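Local coordinates for citrinin polyketide synthase (Monascus purpureus, PDB 5MPT), which builds the keto-aldehyde precursor of the mycotoxin citrinin from acyl-CoA units, the part described here being its C-methyltransferase domain, at residues 58-62 with 63-67; 80-83 with 84-87; 147-150 with 151-155; 325-328 with 329-332. All coordinates share one frame; numbering follows the deposited sequence.

Contact 1 (58-62 with 63-67)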
# COMPACT_ATOMS: atom_id res chain seq x y z
N ASN A 58 25.01 -0.40 8.34
CA ASN A 58 25.18 -0.58 9.77
C ASN A 58 24.87 -2.01 10.21
O ASN A 58 25.58 -2.57 11.04
CB ASN A 58 24.31 0.41 10.53
CG ASN A 58 24.85 1.81 10.49
OD1 ASN A 58 26.02 2.03 10.16
ND2 ASN A 58 24.00 2.77 10.85
N ALA A 59 23.78 -2.59 9.69
CA ALA A 59 23.43 -3.96 10.05
C ALA A 59 24.49 -4.95 9.58
O ALA A 59 24.84 -5.91 10.28
CB ALA A 59 22.05 -4.29 9.46
N PHE A 60 25.00 -4.74 8.37
CA PHE A 60 26.02 -5.61 7.82
C PHE A 60 27.28 -5.60 8.68
O PHE A 60 27.86 -6.66 8.99
CB PHE A 60 26.30 -5.15 6.39
CG PHE A 60 25.42 -5.78 5.38
CD1 PHE A 60 24.08 -6.04 5.65
CD2 PHE A 60 25.92 -6.13 4.14
CE1 PHE A 60 23.28 -6.65 4.73
CE2 PHE A 60 25.10 -6.73 3.20
CZ PHE A 60 23.80 -7.00 3.49
N GLU A 61 27.71 -4.41 9.09
CA GLU A 61 28.85 -4.28 9.98
C GLU A 61 28.61 -5.06 11.28
O GLU A 61 29.48 -5.83 11.75
CB GLU A 61 29.07 -2.77 10.24
CG GLU A 61 30.49 -2.27 10.58
CD GLU A 61 31.56 -2.68 9.57
OE1 GLU A 61 32.31 -3.61 9.89
OE2 GLU A 61 31.65 -2.09 8.47
N GLN A 62 27.42 -4.89 11.85
CA GLN A 62 27.03 -5.62 13.06
C GLN A 62 27.05 -7.12 12.85
O GLN A 62 27.39 -7.87 13.78
CB GLN A 62 25.63 -5.15 13.49
CG GLN A 62 25.65 -3.72 13.99
CD GLN A 62 24.24 -3.13 14.09
OE1 GLN A 62 23.23 -3.81 13.82
NE2 GLN A 62 24.17 -1.89 14.49
N LEU A 63 26.75 -7.58 11.64
CA LEU A 63 26.73 -9.01 11.34
C LEU A 63 28.07 -9.51 10.81
O LEU A 63 28.13 -10.62 10.28
CB LEU A 63 25.61 -9.30 10.33
CG LEU A 63 24.22 -9.07 10.94
CD1 LEU A 63 23.13 -9.10 9.88
CD2 LEU A 63 23.94 -10.13 12.03
N GLY A 64 29.13 -8.72 10.92
CA GLY A 64 30.46 -9.20 10.60
C GLY A 64 30.90 -8.98 9.17
O GLY A 64 31.92 -9.55 8.77
N CYS A 65 30.18 -8.15 8.42
CA CYS A 65 30.56 -7.76 7.06
C CYS A 65 31.18 -6.38 7.10
O CYS A 65 30.44 -5.39 7.27
CB CYS A 65 29.36 -7.77 6.12
SG CYS A 65 29.83 -7.49 4.40
N PRO A 66 32.51 -6.24 6.86
CA PRO A 66 33.23 -4.96 7.00
C PRO A 66 33.06 -4.05 5.80
O PRO A 66 34.03 -3.51 5.26
CB PRO A 66 34.68 -5.42 7.16
CG PRO A 66 34.73 -6.64 6.32
CD PRO A 66 33.44 -7.34 6.55
N ILE A 67 31.82 -3.88 5.36
CA ILE A 67 31.56 -3.19 4.11
C ILE A 67 32.03 -1.74 4.19
O ILE A 67 32.49 -1.18 3.19
CB ILE A 67 30.06 -3.33 3.76
CG1 ILE A 67 29.72 -2.57 2.48
CG2 ILE A 67 29.18 -2.89 4.93
CD1 ILE A 67 28.38 -3.00 1.83
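F60 and C65 meet at a Schellman motif that ends helix 40-62. The backbone N of C65 donates to F60 O at 2.8 Å, G64 N donates to E61 O at 3.0 Å, and G64 takes up the positive phi (91°) of the C' residue. Both donors sit above the planes of the carbonyls they reach, as the chain doubles back over the last turn. L63, the first residue to leave helical geometry, still keeps a bond from its N to A59 O at 2.9 Å.

The tightly packed part lies on the F60 side. F60 CB rests on C65 CB at 4.0 Å and on I67 CG2 at 3.9 Å. With C65 SG anti to its backbone N (chi1 -173°), the sulfur approaches the F60 ring obliquely, 5.3 Å from its centroid, as a Cys sulfur-aromatic contact. M89 and L96 of helix 86-98 also pack on F60, and its ring meets that of Y93, which packs the end of helix 40-62 against helix 86-98 within the helix-turn-helix part of the chain.

The other side is looser and more polar. Q62 and G64 are exposed, and the chain of E61, bent at chi2 (54°), folds its carboxylate back over the turn, where OE2 accepts a hydrogen bond from the backbone N of R68. P66, the centre of an inverse gamma turn, brings its alpha carbon in front of the two carboxylate oxygens, not far from their plane. There E61 OE1 lies 3.3 Å from P66 CA.

Contact 2 (80-83 with 84-87)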
# COMPACT_ATOMS: atom_id res chain seq x y z
N PRO A 80 24.59 -13.39 7.74
CA PRO A 80 23.62 -14.39 8.21
C PRO A 80 22.21 -13.84 8.29
O PRO A 80 21.99 -12.65 8.54
CB PRO A 80 24.14 -14.73 9.61
CG PRO A 80 24.93 -13.52 10.03
CD PRO A 80 25.55 -13.01 8.79
N TYR A 81 21.24 -14.74 8.11
CA TYR A 81 19.84 -14.36 8.21
C TYR A 81 19.01 -15.63 8.15
O TYR A 81 19.48 -16.68 7.70
CB TYR A 81 19.41 -13.37 7.11
CG TYR A 81 19.70 -13.83 5.70
CD1 TYR A 81 18.84 -14.67 5.03
CD2 TYR A 81 20.82 -13.38 5.03
CE1 TYR A 81 19.11 -15.09 3.74
CE2 TYR A 81 21.10 -13.79 3.75
CZ TYR A 81 20.25 -14.65 3.11
OH TYR A 81 20.56 -15.03 1.82
N LEU A 82 17.78 -15.50 8.64
CA LEU A 82 16.85 -16.62 8.68
C LEU A 82 16.46 -17.04 7.26
O LEU A 82 16.30 -16.18 6.40
CB LEU A 82 15.59 -16.25 9.44
CG LEU A 82 15.66 -16.11 10.95
CD1 LEU A 82 14.40 -15.44 11.46
CD2 LEU A 82 15.86 -17.46 11.63
N PRO A 83 16.29 -18.33 7.00
CA PRO A 83 15.91 -18.75 5.65
C PRO A 83 14.68 -18.04 5.09
O PRO A 83 14.63 -17.83 3.88
CB PRO A 83 15.65 -20.26 5.80
CG PRO A 83 16.03 -20.58 7.24
CD PRO A 83 16.82 -19.48 7.76
N LYS A 84 13.69 -17.72 5.93
CA LYS A 84 12.47 -17.10 5.40
C LYS A 84 12.74 -15.74 4.79
O LYS A 84 11.84 -15.18 4.14
CB LYS A 84 11.42 -16.95 6.51
CG LYS A 84 11.76 -15.96 7.61
CD LYS A 84 10.54 -15.66 8.47
CE LYS A 84 10.91 -15.09 9.83
NZ LYS A 84 9.71 -14.55 10.54
N HIS A 85 13.93 -15.18 5.00
CA HIS A 85 14.27 -13.87 4.49
C HIS A 85 15.08 -13.93 3.19
O HIS A 85 15.49 -12.88 2.70
CB HIS A 85 15.02 -13.06 5.53
CG HIS A 85 14.20 -12.68 6.72
ND1 HIS A 85 12.92 -12.17 6.62
CD2 HIS A 85 14.48 -12.72 8.05
CE1 HIS A 85 12.44 -11.93 7.83
NE2 HIS A 85 13.37 -12.26 8.72
N GLU A 86 15.23 -15.10 2.58
CA GLU A 86 16.04 -15.22 1.36
C GLU A 86 15.60 -14.24 0.28
O GLU A 86 16.44 -13.53 -0.28
CB GLU A 86 16.00 -16.65 0.82
CG GLU A 86 16.86 -16.87 -0.43
CD GLU A 86 18.33 -16.71 -0.15
OE1 GLU A 86 18.72 -16.70 1.04
OE2 GLU A 86 19.11 -16.58 -1.13
N ARG A 87 14.31 -14.22 -0.09
CA ARG A 87 13.87 -13.34 -1.16
C ARG A 87 14.08 -11.87 -0.80
O ARG A 87 14.55 -11.07 -1.62
CB ARG A 87 12.40 -13.63 -1.48
CG ARG A 87 12.20 -15.02 -2.12
CD ARG A 87 10.73 -15.40 -2.22
NE ARG A 87 10.19 -15.66 -0.90
CZ ARG A 87 8.93 -15.98 -0.64
NH1 ARG A 87 8.05 -16.07 -1.64
NH2 ARG A 87 8.55 -16.20 0.61
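The ring of Y81 meets E86 at its edge: OE1 of the glutamate lies near the ring plane, and the phenol OH donates to it at 2.6 Å. Ring and carboxylate planes are turned 34° apart, and the hydroxyl comes to the syn side of OE1, somewhat out of the carboxylate plane. H85 CB approaches the same ring obliquely at CD1, 4.2 Å away. The imidazole of H85 carries K84 CG over the centre of one face, while L82 CB reaches its CD2 obliquely at 4.0 Å.

E86 can meet the phenol because its chain leaves anti to the backbone N (chi1 -178°) and then bends at chi2 (66°), bringing the carboxylate back toward the preceding loop. Y81 OH is held a second time, by NE of R78, and the guanidinium would probably strengthen the phenol as a donor to E86. Beside this polar link the backbone makes a turn of 3-10 helix: H85 N donates to L82 O at 2.9 Å and E86 N to P83 O at 3.1 Å. L82 and K84 lie side by side, pointing the same way, with L82 CD1 3.9 Å from K84 CE.

The turn leads from the loop after strand 75-76 into helix 86-98, with H85 at the N-cap position. A backbone hydrogen bond between L82 and I153 joins it to helix 149-154.

Contact 3 (147-150 with 151-155); sequences SKFA and DCITG
A150 O is gripped twice by T154, by the side-chain OG1 at 2.9 Å and by the backbone N at 3.2 Å. The two donors reach the carbonyl oxygen from opposite faces of its plane, each tilted about 25° from it. T154 can do this because its OG1 is placed between its backbone N and carbonyl carbon (chi1 61°), where the hydroxyl turns back along the helix.

The other backbone bonds across this short helix, 149-154, are of the i to i+4 kind. C152 N donates to K148 O and I153 N to F149 O, both nearly along the C=O axis. K148 occupies the N-cap position. At the far end G155, with positive phi, closes the helix in a Schellman motif.

On the buried side I153 lays its CG2 methyl over one face of the F149 ring, 3.9 Å from the centroid and 20° off the ring normal, a CH-pi contact. The methyl is displaced toward the CE2-CZ rim and comes to 3.7 Å from CZ. The F149 ring also stacks with that of F325, and A59 of helix 40-62 touches its side chain.

The chemistry divides this short helix. Its apolar side, with F149 and I153, is committed to packing, whereas T154 spends its hydroxyl within the helix itself, so that its polar group is satisfied locally close to the C-terminal end and the final turn is held by a side-chain bond as well as backbone ones.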
# COMPACT_ATOMS: atom_id res chain seq x y z
N SER A 147 16.86 0.58 12.38
CA SER A 147 17.85 0.58 13.45
C SER A 147 17.96 -0.79 14.11
O SER A 147 18.93 -1.02 14.83
CB SER A 147 17.49 1.61 14.51
OG SER A 147 16.30 1.23 15.18
N LYS A 148 16.98 -1.67 13.92
CA LYS A 148 17.02 -3.01 14.47
C LYS A 148 17.11 -4.06 13.36
O LYS A 148 16.65 -5.19 13.51
CB LYS A 148 15.79 -3.29 15.34
CG LYS A 148 15.49 -2.25 16.41
CD LYS A 148 16.20 -2.48 17.73
CE LYS A 148 15.74 -1.45 18.77
NZ LYS A 148 16.03 -0.03 18.36
N PHE A 149 17.72 -3.69 12.23
CA PHE A 149 17.65 -4.51 11.03
C PHE A 149 18.41 -5.81 11.19
O PHE A 149 17.93 -6.88 10.80
CB PHE A 149 18.16 -3.74 9.82
CG PHE A 149 17.85 -4.40 8.52
CD1 PHE A 149 16.57 -4.36 8.02
CD2 PHE A 149 18.83 -5.04 7.79
CE1 PHE A 149 16.25 -4.97 6.84
CE2 PHE A 149 18.52 -5.66 6.59
CZ PHE A 149 17.22 -5.59 6.11
N ALA A 150 19.62 -5.76 11.75
CA ALA A 150 20.38 -6.98 11.98
C ALA A 150 19.62 -7.90 12.93
O ALA A 150 19.51 -9.12 12.69
CB ALA A 150 21.78 -6.65 12.51
N ASP A 151 19.07 -7.34 14.01
CA ASP A 151 18.29 -8.18 14.93
C ASP A 151 17.09 -8.82 14.24
O ASP A 151 16.77 -9.99 14.51
CB ASP A 151 17.84 -7.36 16.14
CG ASP A 151 18.95 -7.15 17.13
OD1 ASP A 151 20.05 -7.69 16.87
OD2 ASP A 151 18.72 -6.48 18.16
N CYS A 152 16.40 -8.09 13.35
CA CYS A 152 15.24 -8.65 12.66
C CYS A 152 15.63 -9.76 11.70
O CYS A 152 15.02 -10.84 11.71
CB CYS A 152 14.46 -7.55 11.89
SG CYS A 152 13.55 -6.46 12.95
N ILE A 153 16.62 -9.54 10.84
CA ILE A 153 16.86 -10.56 9.83
C ILE A 153 17.44 -11.82 10.44
O ILE A 153 17.33 -12.88 9.82
CB ILE A 153 17.75 -10.08 8.69
CG1 ILE A 153 19.13 -9.66 9.14
CG2 ILE A 153 17.07 -8.84 7.95
CD1 ILE A 153 20.04 -9.21 7.99
N THR A 154 18.05 -11.76 11.64
CA THR A 154 18.54 -12.97 12.31
C THR A 154 17.53 -13.59 13.26
O THR A 154 17.76 -14.71 13.73
CB THR A 154 19.83 -12.67 13.07
OG1 THR A 154 19.62 -11.68 14.07
CG2 THR A 154 20.87 -12.23 12.11
N GLY A 155 16.40 -12.94 13.52
CA GLY A 155 15.38 -13.49 14.38
C GLY A 155 15.42 -13.02 15.81
O GLY A 155 14.55 -13.42 16.59

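Contact 4 (325-328 with 329-332)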
# COMPACT_ATOMS: atom_id res chain seq x y z
N PHE A 325 11.94 -2.05 2.19
CA PHE A 325 12.88 -2.19 3.29
C PHE A 325 12.18 -2.53 4.59
O PHE A 325 12.68 -3.32 5.40
CB PHE A 325 13.66 -0.89 3.43
CG PHE A 325 14.67 -0.90 4.55
CD1 PHE A 325 15.72 -1.81 4.57
CD2 PHE A 325 14.58 0.01 5.60
CE1 PHE A 325 16.64 -1.79 5.59
CE2 PHE A 325 15.51 0.03 6.62
CZ PHE A 325 16.52 -0.90 6.63
N ILE A 326 11.00 -1.94 4.81
CA ILE A 326 10.23 -2.17 6.02
C ILE A 326 9.34 -3.38 5.89
O ILE A 326 9.38 -4.29 6.72
CB ILE A 326 9.36 -0.95 6.36
CG1 ILE A 326 10.25 0.27 6.55
CG2 ILE A 326 8.49 -1.24 7.59
CD1 ILE A 326 9.51 1.58 6.62
N PHE A 327 8.44 -3.33 4.91
CA PHE A 327 7.45 -4.38 4.81
C PHE A 327 8.04 -5.70 4.37
O PHE A 327 7.48 -6.76 4.69
CB PHE A 327 6.34 -3.94 3.86
CG PHE A 327 5.45 -2.88 4.44
CD1 PHE A 327 5.76 -1.54 4.31
CD2 PHE A 327 4.28 -3.22 5.11
CE1 PHE A 327 4.95 -0.55 4.86
CE2 PHE A 327 3.45 -2.24 5.64
CZ PHE A 327 3.78 -0.92 5.52
N GLY A 328 9.21 -5.67 3.73
CA GLY A 328 9.82 -6.91 3.33
C GLY A 328 10.23 -7.77 4.51
O GLY A 328 10.48 -8.96 4.32
N LEU A 329 10.25 -7.21 5.72
CA LEU A 329 10.52 -7.96 6.93
C LEU A 329 9.33 -8.79 7.39
O LEU A 329 9.49 -9.59 8.33
CB LEU A 329 10.88 -7.03 8.09
CG LEU A 329 12.20 -6.27 8.05
CD1 LEU A 329 12.21 -5.28 9.17
CD2 LEU A 329 13.34 -7.26 8.19
N LEU A 330 8.16 -8.62 6.77
CA LEU A 330 6.91 -9.16 7.28
C LEU A 330 6.44 -10.30 6.39
O LEU A 330 6.41 -10.17 5.16
CB LEU A 330 5.85 -8.06 7.34
CG LEU A 330 6.31 -6.83 8.11
CD1 LEU A 330 5.29 -5.71 8.01
CD2 LEU A 330 6.59 -7.16 9.58
N GLU A 331 6.02 -11.39 7.04
CA GLU A 331 5.53 -12.56 6.30
C GLU A 331 4.42 -12.19 5.33
O GLU A 331 4.31 -12.81 4.26
CB GLU A 331 5.03 -13.62 7.29
CG GLU A 331 6.06 -14.24 8.20
CD GLU A 331 5.61 -15.57 8.76
OE1 GLU A 331 4.70 -16.18 8.15
OE2 GLU A 331 6.15 -16.02 9.79
N GLY A 332 3.61 -11.18 5.65
CA GLY A 332 2.49 -10.76 4.82
C GLY A 332 2.87 -10.16 3.49
O GLY A 332 2.00 -9.98 2.64
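L330 and F327 close a type I beta turn running from F327 to L330, which carries the chain out of helix 321-327 in the C-methyltransferase domain. From its CB, 3.4 Å from F327 O, the L330 side chain runs back over the turn. CG remains close to that same carbonyl oxygen. At the tip, CD1 reaches CD2 of the F327 ring at 4.0 Å and lies about as far from F327 CA, an approach that is oblique to the ring. This course follows from CG standing beside the backbone N (chi1 -53°), which turns the branch toward the helix end; L160 and I163 of helix 159-164 also touch the side chain.

L330 N donates to F327 O at 2.9 Å, closing the turn, and L329 N to I326 O at 3.2 Å one residue earlier, each donor standing above the carbonyl plane. The preceding side chain, that of L329, covers the I326 carbonyl and packs on F149, C152 and I153 of helix 149-154, while G328 O accepts from NE1 of W334.

F327 gives the turn its place beside the active site. Its side chain comes within about 3 Å of that of the catalytic Y177, between nearest atoms, about 7 Å from that of the catalytic H289 and about 6 Å from bound S-adenosyl-L-homocysteine. The turn thus joins the helical packing to the surroundings of Y177, close to the methyl-transfer site. On the packing side, L329 CB lies 3.4 Å from I326 O.

In the fold
Contacts 1 to 4 follow one another along the chain without interleaving. Contacts 1 and 2 lie in the helix-turn-helix part of the chain, at the end of helix 40-62 and the start of helix 86-98, with centres about 16 Å apart. Contact 3, on helix 149-154, touches all three others: its centre is about 12 Å from that of contact 1, 11 Å from contact 2 and 12 Å from contact 4. Contacts 1 and 4 do not touch, their nearest atoms being about 7 Å apart, and contact 3 bridges them. Contact 2 also touches contact 4 directly. The N-terminal helices thus reach the turn after helix 321-327, beside the methyltransferase active site, by both routes.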